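Local coordinates for protein D-glucosaminate-6-phosphate ammonia lyase (Salmonella typhimurium, PDB 7LCE) that belongs to the fold type I family of pyridoxal-phosphate-dependent proteins and carries a covalently attached pyridoxal phosphate cofactor, at residues A64-I69 and T228-C233; S71-G76 and M206-G211; H284-D289 and I302-N307. All blocks are in the same frame, centred on the assembly; numbering follows the deposited sequence.

Interaction 1 (A64-I69 and T228-C233)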
# COMPACT_ATOMS: atom_id res chain seq x y z
N ALA A 64 9.21 -39.93 26.29
CA ALA A 64 9.64 -38.57 26.01
C ALA A 64 10.03 -37.86 27.30
O ALA A 64 9.87 -38.39 28.41
CB ALA A 64 8.54 -37.80 25.28
N GLU A 65 10.54 -36.64 27.16
CA GLU A 65 10.99 -35.90 28.34
C GLU A 65 9.80 -35.39 29.15
O GLU A 65 9.80 -35.50 30.39
CB GLU A 65 11.89 -34.74 27.90
CG GLU A 65 13.08 -35.19 27.08
CD GLU A 65 13.93 -34.03 26.58
OE1 GLU A 65 13.42 -32.89 26.58
OE2 GLU A 65 15.08 -34.27 26.17
N ASP A 66 8.79 -34.84 28.49
CA ASP A 66 7.62 -34.31 29.18
C ASP A 66 6.39 -34.52 28.30
O ASP A 66 6.50 -34.91 27.13
CB ASP A 66 7.80 -32.84 29.56
CG ASP A 66 6.90 -32.40 30.70
OD1 ASP A 66 6.09 -33.23 31.18
OD2 ASP A 66 7.00 -31.23 31.14
N SER A 67 5.22 -34.25 28.87
CA SER A 67 3.96 -34.41 28.15
C SER A 67 2.95 -33.40 28.67
O SER A 67 3.09 -32.85 29.76
CB SER A 67 3.40 -35.84 28.30
OG SER A 67 4.28 -36.80 27.73
N TYR A 68 1.93 -33.15 27.85
CA TYR A 68 0.87 -32.21 28.20
C TYR A 68 -0.45 -32.77 27.69
O TYR A 68 -0.57 -33.11 26.52
CB TYR A 68 1.13 -30.82 27.61
CG TYR A 68 0.03 -29.81 27.87
CD1 TYR A 68 -0.20 -29.33 29.16
CD2 TYR A 68 -0.76 -29.33 26.84
CE1 TYR A 68 -1.20 -28.41 29.40
CE2 TYR A 68 -1.76 -28.40 27.08
CZ TYR A 68 -1.97 -27.95 28.36
OH TYR A 68 -2.97 -27.02 28.61
N ILE A 69 -1.45 -32.84 28.58
CA ILE A 69 -2.74 -33.43 28.26
C ILE A 69 -3.66 -32.35 27.70
O ILE A 69 -3.71 -31.22 28.21
CB ILE A 69 -3.37 -34.10 29.49
CG1 ILE A 69 -2.51 -35.27 29.96
CG2 ILE A 69 -4.78 -34.58 29.19
CD1 ILE A 69 -3.14 -36.08 31.07
N THR A 228 11.50 -28.71 26.44
CA THR A 228 11.51 -27.30 26.09
C THR A 228 10.28 -26.91 25.27
O THR A 228 9.74 -25.82 25.44
CB THR A 228 12.79 -26.94 25.33
OG1 THR A 228 12.90 -27.75 24.16
CG2 THR A 228 14.01 -27.16 26.21
N TRP A 229 9.82 -27.80 24.39
CA TRP A 229 8.65 -27.50 23.58
C TRP A 229 7.35 -27.84 24.30
O TRP A 229 6.35 -27.13 24.12
CB TRP A 229 8.71 -28.25 22.24
CG TRP A 229 9.74 -27.68 21.31
CD1 TRP A 229 10.90 -28.28 20.91
CD2 TRP A 229 9.71 -26.40 20.68
NE1 TRP A 229 11.60 -27.45 20.06
CE2 TRP A 229 10.89 -26.29 19.91
CE3 TRP A 229 8.81 -25.33 20.69
CZ2 TRP A 229 11.18 -25.16 19.15
CZ3 TRP A 229 9.10 -24.21 19.94
CH2 TRP A 229 10.28 -24.13 19.18
N ILE A 230 7.34 -28.90 25.11
CA ILE A 230 6.15 -29.20 25.91
C ILE A 230 5.86 -28.05 26.86
O ILE A 230 4.69 -27.72 27.11
CB ILE A 230 6.33 -30.53 26.66
CG1 ILE A 230 6.41 -31.70 25.67
CG2 ILE A 230 5.18 -30.76 27.63
CD1 ILE A 230 5.14 -31.90 24.88
N ALA A 231 6.91 -27.41 27.38
CA ALA A 231 6.72 -26.24 28.23
C ALA A 231 6.01 -25.12 27.48
O ALA A 231 5.14 -24.44 28.04
CB ALA A 231 8.07 -25.76 28.77
N ALA A 232 6.35 -24.93 26.20
CA ALA A 232 5.66 -23.93 25.40
C ALA A 232 4.21 -24.32 25.15
O ALA A 232 3.35 -23.45 24.98
CB ALA A 232 6.38 -23.72 24.07
N CYS A 233 3.91 -25.63 25.13
CA CYS A 233 2.52 -26.06 25.05
C CYS A 233 1.78 -25.71 26.33
O CYS A 233 0.66 -25.17 26.29
CB CYS A 233 2.44 -27.56 24.77
SG CYS A 233 3.13 -28.06 23.18

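Interaction 2 (S71-G76 and M206-G211)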
# COMPACT_ATOMS: atom_id res chain seq x y z
N SER A 71 -7.68 -31.71 25.40
CA SER A 71 -9.04 -32.25 25.30
C SER A 71 -9.16 -33.26 24.17
O SER A 71 -9.97 -34.19 24.25
CB SER A 71 -10.04 -31.11 25.10
OG SER A 71 -9.81 -30.45 23.87
N CYS A 72 -8.39 -33.09 23.10
CA CYS A 72 -8.45 -33.97 21.95
C CYS A 72 -7.19 -33.78 21.12
O CYS A 72 -6.39 -32.88 21.37
CB CYS A 72 -9.72 -33.70 21.13
SG CYS A 72 -9.90 -31.97 20.65
N ALA A 73 -7.04 -34.64 20.11
CA ALA A 73 -5.87 -34.53 19.24
C ALA A 73 -5.91 -33.26 18.41
O ALA A 73 -4.86 -32.67 18.13
CB ALA A 73 -5.76 -35.76 18.34
N SER A 74 -7.10 -32.82 18.00
CA SER A 74 -7.21 -31.56 17.27
C SER A 74 -6.71 -30.40 18.11
O SER A 74 -6.04 -29.49 17.60
CB SER A 74 -8.65 -31.32 16.83
OG SER A 74 -9.08 -32.29 15.89
N ALA A 75 -7.02 -30.41 19.41
CA ALA A 75 -6.49 -29.38 20.30
C ALA A 75 -4.98 -29.51 20.46
O ALA A 75 -4.28 -28.49 20.57
CB ALA A 75 -7.17 -29.47 21.67
N GLY A 76 -4.46 -30.73 20.45
CA GLY A 76 -3.01 -30.91 20.52
C GLY A 76 -2.30 -30.32 19.32
O GLY A 76 -1.21 -29.77 19.45
N MET A 206 7.42 -32.81 19.00
CA MET A 206 6.10 -32.89 19.63
C MET A 206 5.23 -33.86 18.85
O MET A 206 5.06 -33.70 17.63
CB MET A 206 5.42 -31.52 19.70
CG MET A 206 6.12 -30.51 20.60
SD MET A 206 5.38 -28.87 20.53
CE MET A 206 5.95 -28.27 18.94
N VAL A 207 4.67 -34.85 19.54
CA VAL A 207 3.80 -35.86 18.94
C VAL A 207 2.44 -35.81 19.64
O VAL A 207 2.37 -35.69 20.87
CB VAL A 207 4.42 -37.27 19.04
CG1 VAL A 207 3.57 -38.28 18.30
CG2 VAL A 207 5.84 -37.25 18.50
N ILE A 208 1.37 -35.89 18.85
CA ILE A 208 0.01 -35.73 19.34
C ILE A 208 -0.75 -37.05 19.19
O ILE A 208 -0.73 -37.66 18.12
CB ILE A 208 -0.73 -34.60 18.60
CG1 ILE A 208 -0.08 -33.25 18.87
CG2 ILE A 208 -2.19 -34.57 19.01
CD1 ILE A 208 0.99 -32.88 17.88
N TYR A 209 -1.40 -37.48 20.27
CA TYR A 209 -2.23 -38.67 20.28
C TYR A 209 -3.64 -38.30 20.72
O TYR A 209 -3.88 -37.25 21.32
CB TYR A 209 -1.67 -39.75 21.21
CG TYR A 209 -0.35 -40.34 20.78
CD1 TYR A 209 0.85 -39.73 21.11
CD2 TYR A 209 -0.30 -41.53 20.06
CE1 TYR A 209 2.06 -40.27 20.71
CE2 TYR A 209 0.90 -42.08 19.66
CZ TYR A 209 2.08 -41.44 19.99
OH TYR A 209 3.28 -41.99 19.60
N SER A 210 -4.59 -39.19 20.42
CA SER A 210 -5.97 -39.06 20.87
C SER A 210 -6.26 -40.15 21.89
O SER A 210 -6.21 -41.34 21.57
CB SER A 210 -6.94 -39.16 19.70
OG SER A 210 -8.28 -39.25 20.16
N GLY A 211 -6.57 -39.74 23.13
CA GLY A 211 -6.80 -40.71 24.19
C GLY A 211 -8.04 -41.55 23.97
O GLY A 211 -8.08 -42.73 24.33

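Interaction 3 (H284-D289 and I302-N307)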
# COMPACT_ATOMS: atom_id res chain seq x y z
N HIS A 284 -30.78 -68.38 6.18
CA HIS A 284 -30.84 -68.54 4.73
C HIS A 284 -30.42 -67.25 4.04
O HIS A 284 -30.95 -66.17 4.33
CB HIS A 284 -32.25 -68.92 4.30
CG HIS A 284 -32.36 -69.33 2.86
ND1 HIS A 284 -31.62 -70.36 2.33
CD2 HIS A 284 -33.12 -68.84 1.85
CE1 HIS A 284 -31.93 -70.49 1.05
NE2 HIS A 284 -32.83 -69.58 0.73
N GLY A 285 -29.47 -67.36 3.11
CA GLY A 285 -28.95 -66.21 2.39
C GLY A 285 -27.73 -65.56 2.99
O GLY A 285 -27.17 -64.65 2.38
N LEU A 286 -27.32 -65.97 4.19
CA LEU A 286 -26.16 -65.42 4.88
C LEU A 286 -25.08 -66.47 5.05
O LEU A 286 -25.37 -67.60 5.47
CB LEU A 286 -26.56 -64.86 6.24
CG LEU A 286 -27.41 -63.59 6.22
CD1 LEU A 286 -27.62 -63.07 7.63
CD2 LEU A 286 -26.77 -62.53 5.34
N TYR A 287 -23.84 -66.12 4.72
CA TYR A 287 -22.68 -66.96 4.98
C TYR A 287 -21.63 -66.14 5.72
O TYR A 287 -21.23 -65.08 5.23
CB TYR A 287 -22.07 -67.56 3.71
CG TYR A 287 -20.77 -68.28 4.02
CD1 TYR A 287 -20.78 -69.56 4.55
CD2 TYR A 287 -19.54 -67.67 3.81
CE1 TYR A 287 -19.60 -70.22 4.85
CE2 TYR A 287 -18.36 -68.31 4.11
CZ TYR A 287 -18.39 -69.59 4.62
OH TYR A 287 -17.21 -70.24 4.91
N ALA A 288 -21.22 -66.61 6.89
CA ALA A 288 -20.26 -65.90 7.72
C ALA A 288 -19.01 -66.74 7.91
O ALA A 288 -19.09 -67.96 8.09
CB ALA A 288 -20.86 -65.54 9.09
N ASP A 289 -17.85 -66.09 7.86
CA ASP A 289 -16.58 -66.74 8.12
C ASP A 289 -15.63 -65.73 8.75
O ASP A 289 -15.78 -64.52 8.56
CB ASP A 289 -15.94 -67.31 6.85
CG ASP A 289 -15.66 -66.25 5.81
OD1 ASP A 289 -16.61 -65.54 5.41
OD2 ASP A 289 -14.49 -66.12 5.40
N ILE A 302 -15.55 -61.02 11.65
CA ILE A 302 -16.57 -61.92 11.11
C ILE A 302 -17.06 -61.33 9.80
O ILE A 302 -17.87 -60.40 9.79
CB ILE A 302 -17.72 -62.15 12.09
CG1 ILE A 302 -17.22 -62.74 13.41
CG2 ILE A 302 -18.77 -63.07 11.48
CD1 ILE A 302 -18.26 -62.73 14.51
N ARG A 303 -16.56 -61.86 8.70
CA ARG A 303 -16.99 -61.44 7.37
C ARG A 303 -18.31 -62.12 7.03
O ARG A 303 -18.41 -63.35 7.06
CB ARG A 303 -15.92 -61.78 6.34
CG ARG A 303 -16.27 -61.41 4.92
CD ARG A 303 -15.11 -61.72 3.99
NE ARG A 303 -14.79 -63.14 3.98
CZ ARG A 303 -13.69 -63.65 3.44
NH1 ARG A 303 -12.78 -62.88 2.86
NH2 ARG A 303 -13.50 -64.97 3.49
N VAL A 304 -19.32 -61.32 6.69
CA VAL A 304 -20.66 -61.82 6.40
C VAL A 304 -20.95 -61.53 4.94
O VAL A 304 -20.94 -60.37 4.51
CB VAL A 304 -21.72 -61.17 7.30
CG1 VAL A 304 -23.09 -61.78 7.03
CG2 VAL A 304 -21.35 -61.34 8.77
N ARG A 305 -21.22 -62.59 4.17
CA ARG A 305 -21.52 -62.48 2.76
C ARG A 305 -23.01 -62.74 2.54
O ARG A 305 -23.56 -63.70 3.09
CB ARG A 305 -20.67 -63.46 1.95
CG ARG A 305 -20.84 -63.36 0.44
CD ARG A 305 -19.76 -64.17 -0.28
NE ARG A 305 -18.41 -63.69 0.00
CZ ARG A 305 -17.58 -64.27 0.86
NH1 ARG A 305 -17.92 -65.35 1.54
NH2 ARG A 305 -16.37 -63.74 1.04
N VAL A 306 -23.65 -61.88 1.75
CA VAL A 306 -25.09 -61.94 1.53
C VAL A 306 -25.33 -62.43 0.11
O VAL A 306 -24.69 -61.95 -0.84
CB VAL A 306 -25.74 -60.57 1.76
CG1 VAL A 306 -27.26 -60.69 1.73
CG2 VAL A 306 -25.27 -59.97 3.07
N ASN A 307 -26.26 -63.36 -0.04
CA ASN A 307 -26.70 -63.84 -1.35
C ASN A 307 -28.06 -63.22 -1.64
O ASN A 307 -29.06 -63.59 -1.01
CB ASN A 307 -26.76 -65.36 -1.39
CG ASN A 307 -27.10 -65.89 -2.76
OD1 ASN A 307 -28.23 -66.30 -3.02
ND2 ASN A 307 -26.12 -65.88 -3.66

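Interaction 1 (A64-I69 and T228-C233)
I230 makes the dense half of this contact by laying both of its branches on the backbone of D66 and S67. Its CG1 sits 3.5 Å from D66 O, while I230 CG2 reaches 3.6 Å from S67 C and also meets the flank of the aspartate, 3.9 Å from D66 CB. With D66 CG anti to its backbone N (chi1 -158°), the carboxylate carbon stays close to the same methyl. The two side chains cross obliquely. D66 OD1 is gripped by S67 N at 2.7 Å, a donor standing 42° out of the carboxylate plane, and D66 OD2 pairs with K234 farther along the helix.

Strand 66-70 borders the seven-stranded mixed sheet characteristic of fold type I pyridoxal phosphate proteins. Its neighbour is the antiparallel strand 221-225, which leads into helix 227-234; the segment axes run 20° apart at 7.7 Å. E65 and D66 both face G225 in a classic beta bulge.

Packing is looser around Y68. C233 O lies over one ring face toward the rim, 4.1 Å from Y68 CE2, and Y68 CD2 is 4.2 Å from C233 CB; I79 of helix 73-86 touches both residues. No hydrogen bond joins the two segments. The S67 side chain leaves the strand on the side away from the helix, and its OG is hydrogen-bonded with S59 OG and T224 OG1. The solvent side carries E65, T228 and A231, with E65 OE1 accepting from K227 N.

Interaction 2 (S71-G76 and M206-G211)
A73 and I208 meet where the first turn of helix 73-86 packs against strand 206-210, an inner strand of the large sheet in the fold type I architecture. With I208 CG1 beside the backbone N (chi1 -64°), CG2 stands anti to that N and touches A73 at two points, 3.4 Å from A73 O and 3.8 Å from A73 CB. The other branch turns to the next part of the helix, with I208 CG1 3.7 Å from G76 C. Because G76 has no side chain, the isoleucine meets its main chain directly. A73 CB also rests 3.8 Å from S210 CB, so this methyl touches both I208 and S210. No hydrogen bond crosses between the segments.

One shell out lies the phosphate of the modified lysine at position 213. A73 N bonds its OP2, S210 OG, held anti to its backbone N (chi1 171°), bonds the same OP2, and S74 OG bonds OP1. Helix N terminus and strand end thus share one phosphate-binding site, where the helix dipole would probably help to offset the negative charge. R242 and A243 of the second subunit pack on C72, S74 and A75 of this helix start.

The helix start is itself fixed by C72 at the N-cap: G76 N bonds C72 O at 3.0 Å, and C72 SG accepts from A75 N at 3.5 Å, the N-H...S angle being 152°.

Interaction 3 (H284-D289 and I302-N307)
Y287 and R305 exchange two backbone hydrogen bonds, Y287 N to R305 O at 2.9 Å and R305 N to Y287 O at 2.7 Å. D289 and R303 form the next hydrogen-bonded pair, and N307 N extends the pattern by donating to G285 O at 2.9 Å, an N-H...O angle of 170°. Between them, L286 with V306 and A288 with V304 are non-hydrogen-bonded pairs, whose CA-H groups lean on opposing carbonyls, as V304 CA does on Y287 O at 3.5 Å.

This antiparallel register defines the beta hairpin of strands 286-292 and 300-306, part of a three-stranded antiparallel sheet completed by strand 340-343.

Apolar contacts occupy the face bearing L286, A288, V304 and V306. L286 and V306 lie side by side, L286 CD2 touching V306 CG2 at 3.7 Å, and A288 CB meets I302 CG2 at 4.0 Å. Helix 270-282 covers this side through I280, which touches L286 and A288.

Charged groups gather on the opposite face. D289 and R303 form a salt bridge, OD2 lying at the edge of the guanidinium with the two planes 38° apart; the modelled OD2-NH2 separation is doubtfully short. A weak bond from R303 NE to D289 OD1 accompanies it. R305 runs beside Y287, bent at chi3 (-62°), and its NH1 comes to the ring edge, 3.6 Å from Y287 CD2. A bound calcium ion lies about 4 Å from the side chain of D289.

How the interactions relate
Interactions 1 and 2 are neighbours on one mixed sheet, their centres 12 Å apart, and they touch: C233 SG lies 3.6 Å from M206 SD. Strand 66-70 and helix 73-86 follow each other in the chain, and 71-76 with 206-211 is nested inside the loop closed by 64-69 with 228-233. The edge strand of interaction 1 therefore leads straight into the helix start that binds the cofactor phosphate in interaction 2. Interaction 3 comes later in sequence, on a separate three-stranded sheet, its centre 49 Å from interaction 1 and 39 Å from interaction 2. It touches neither, which places it well away from the phosphate site of its own chain.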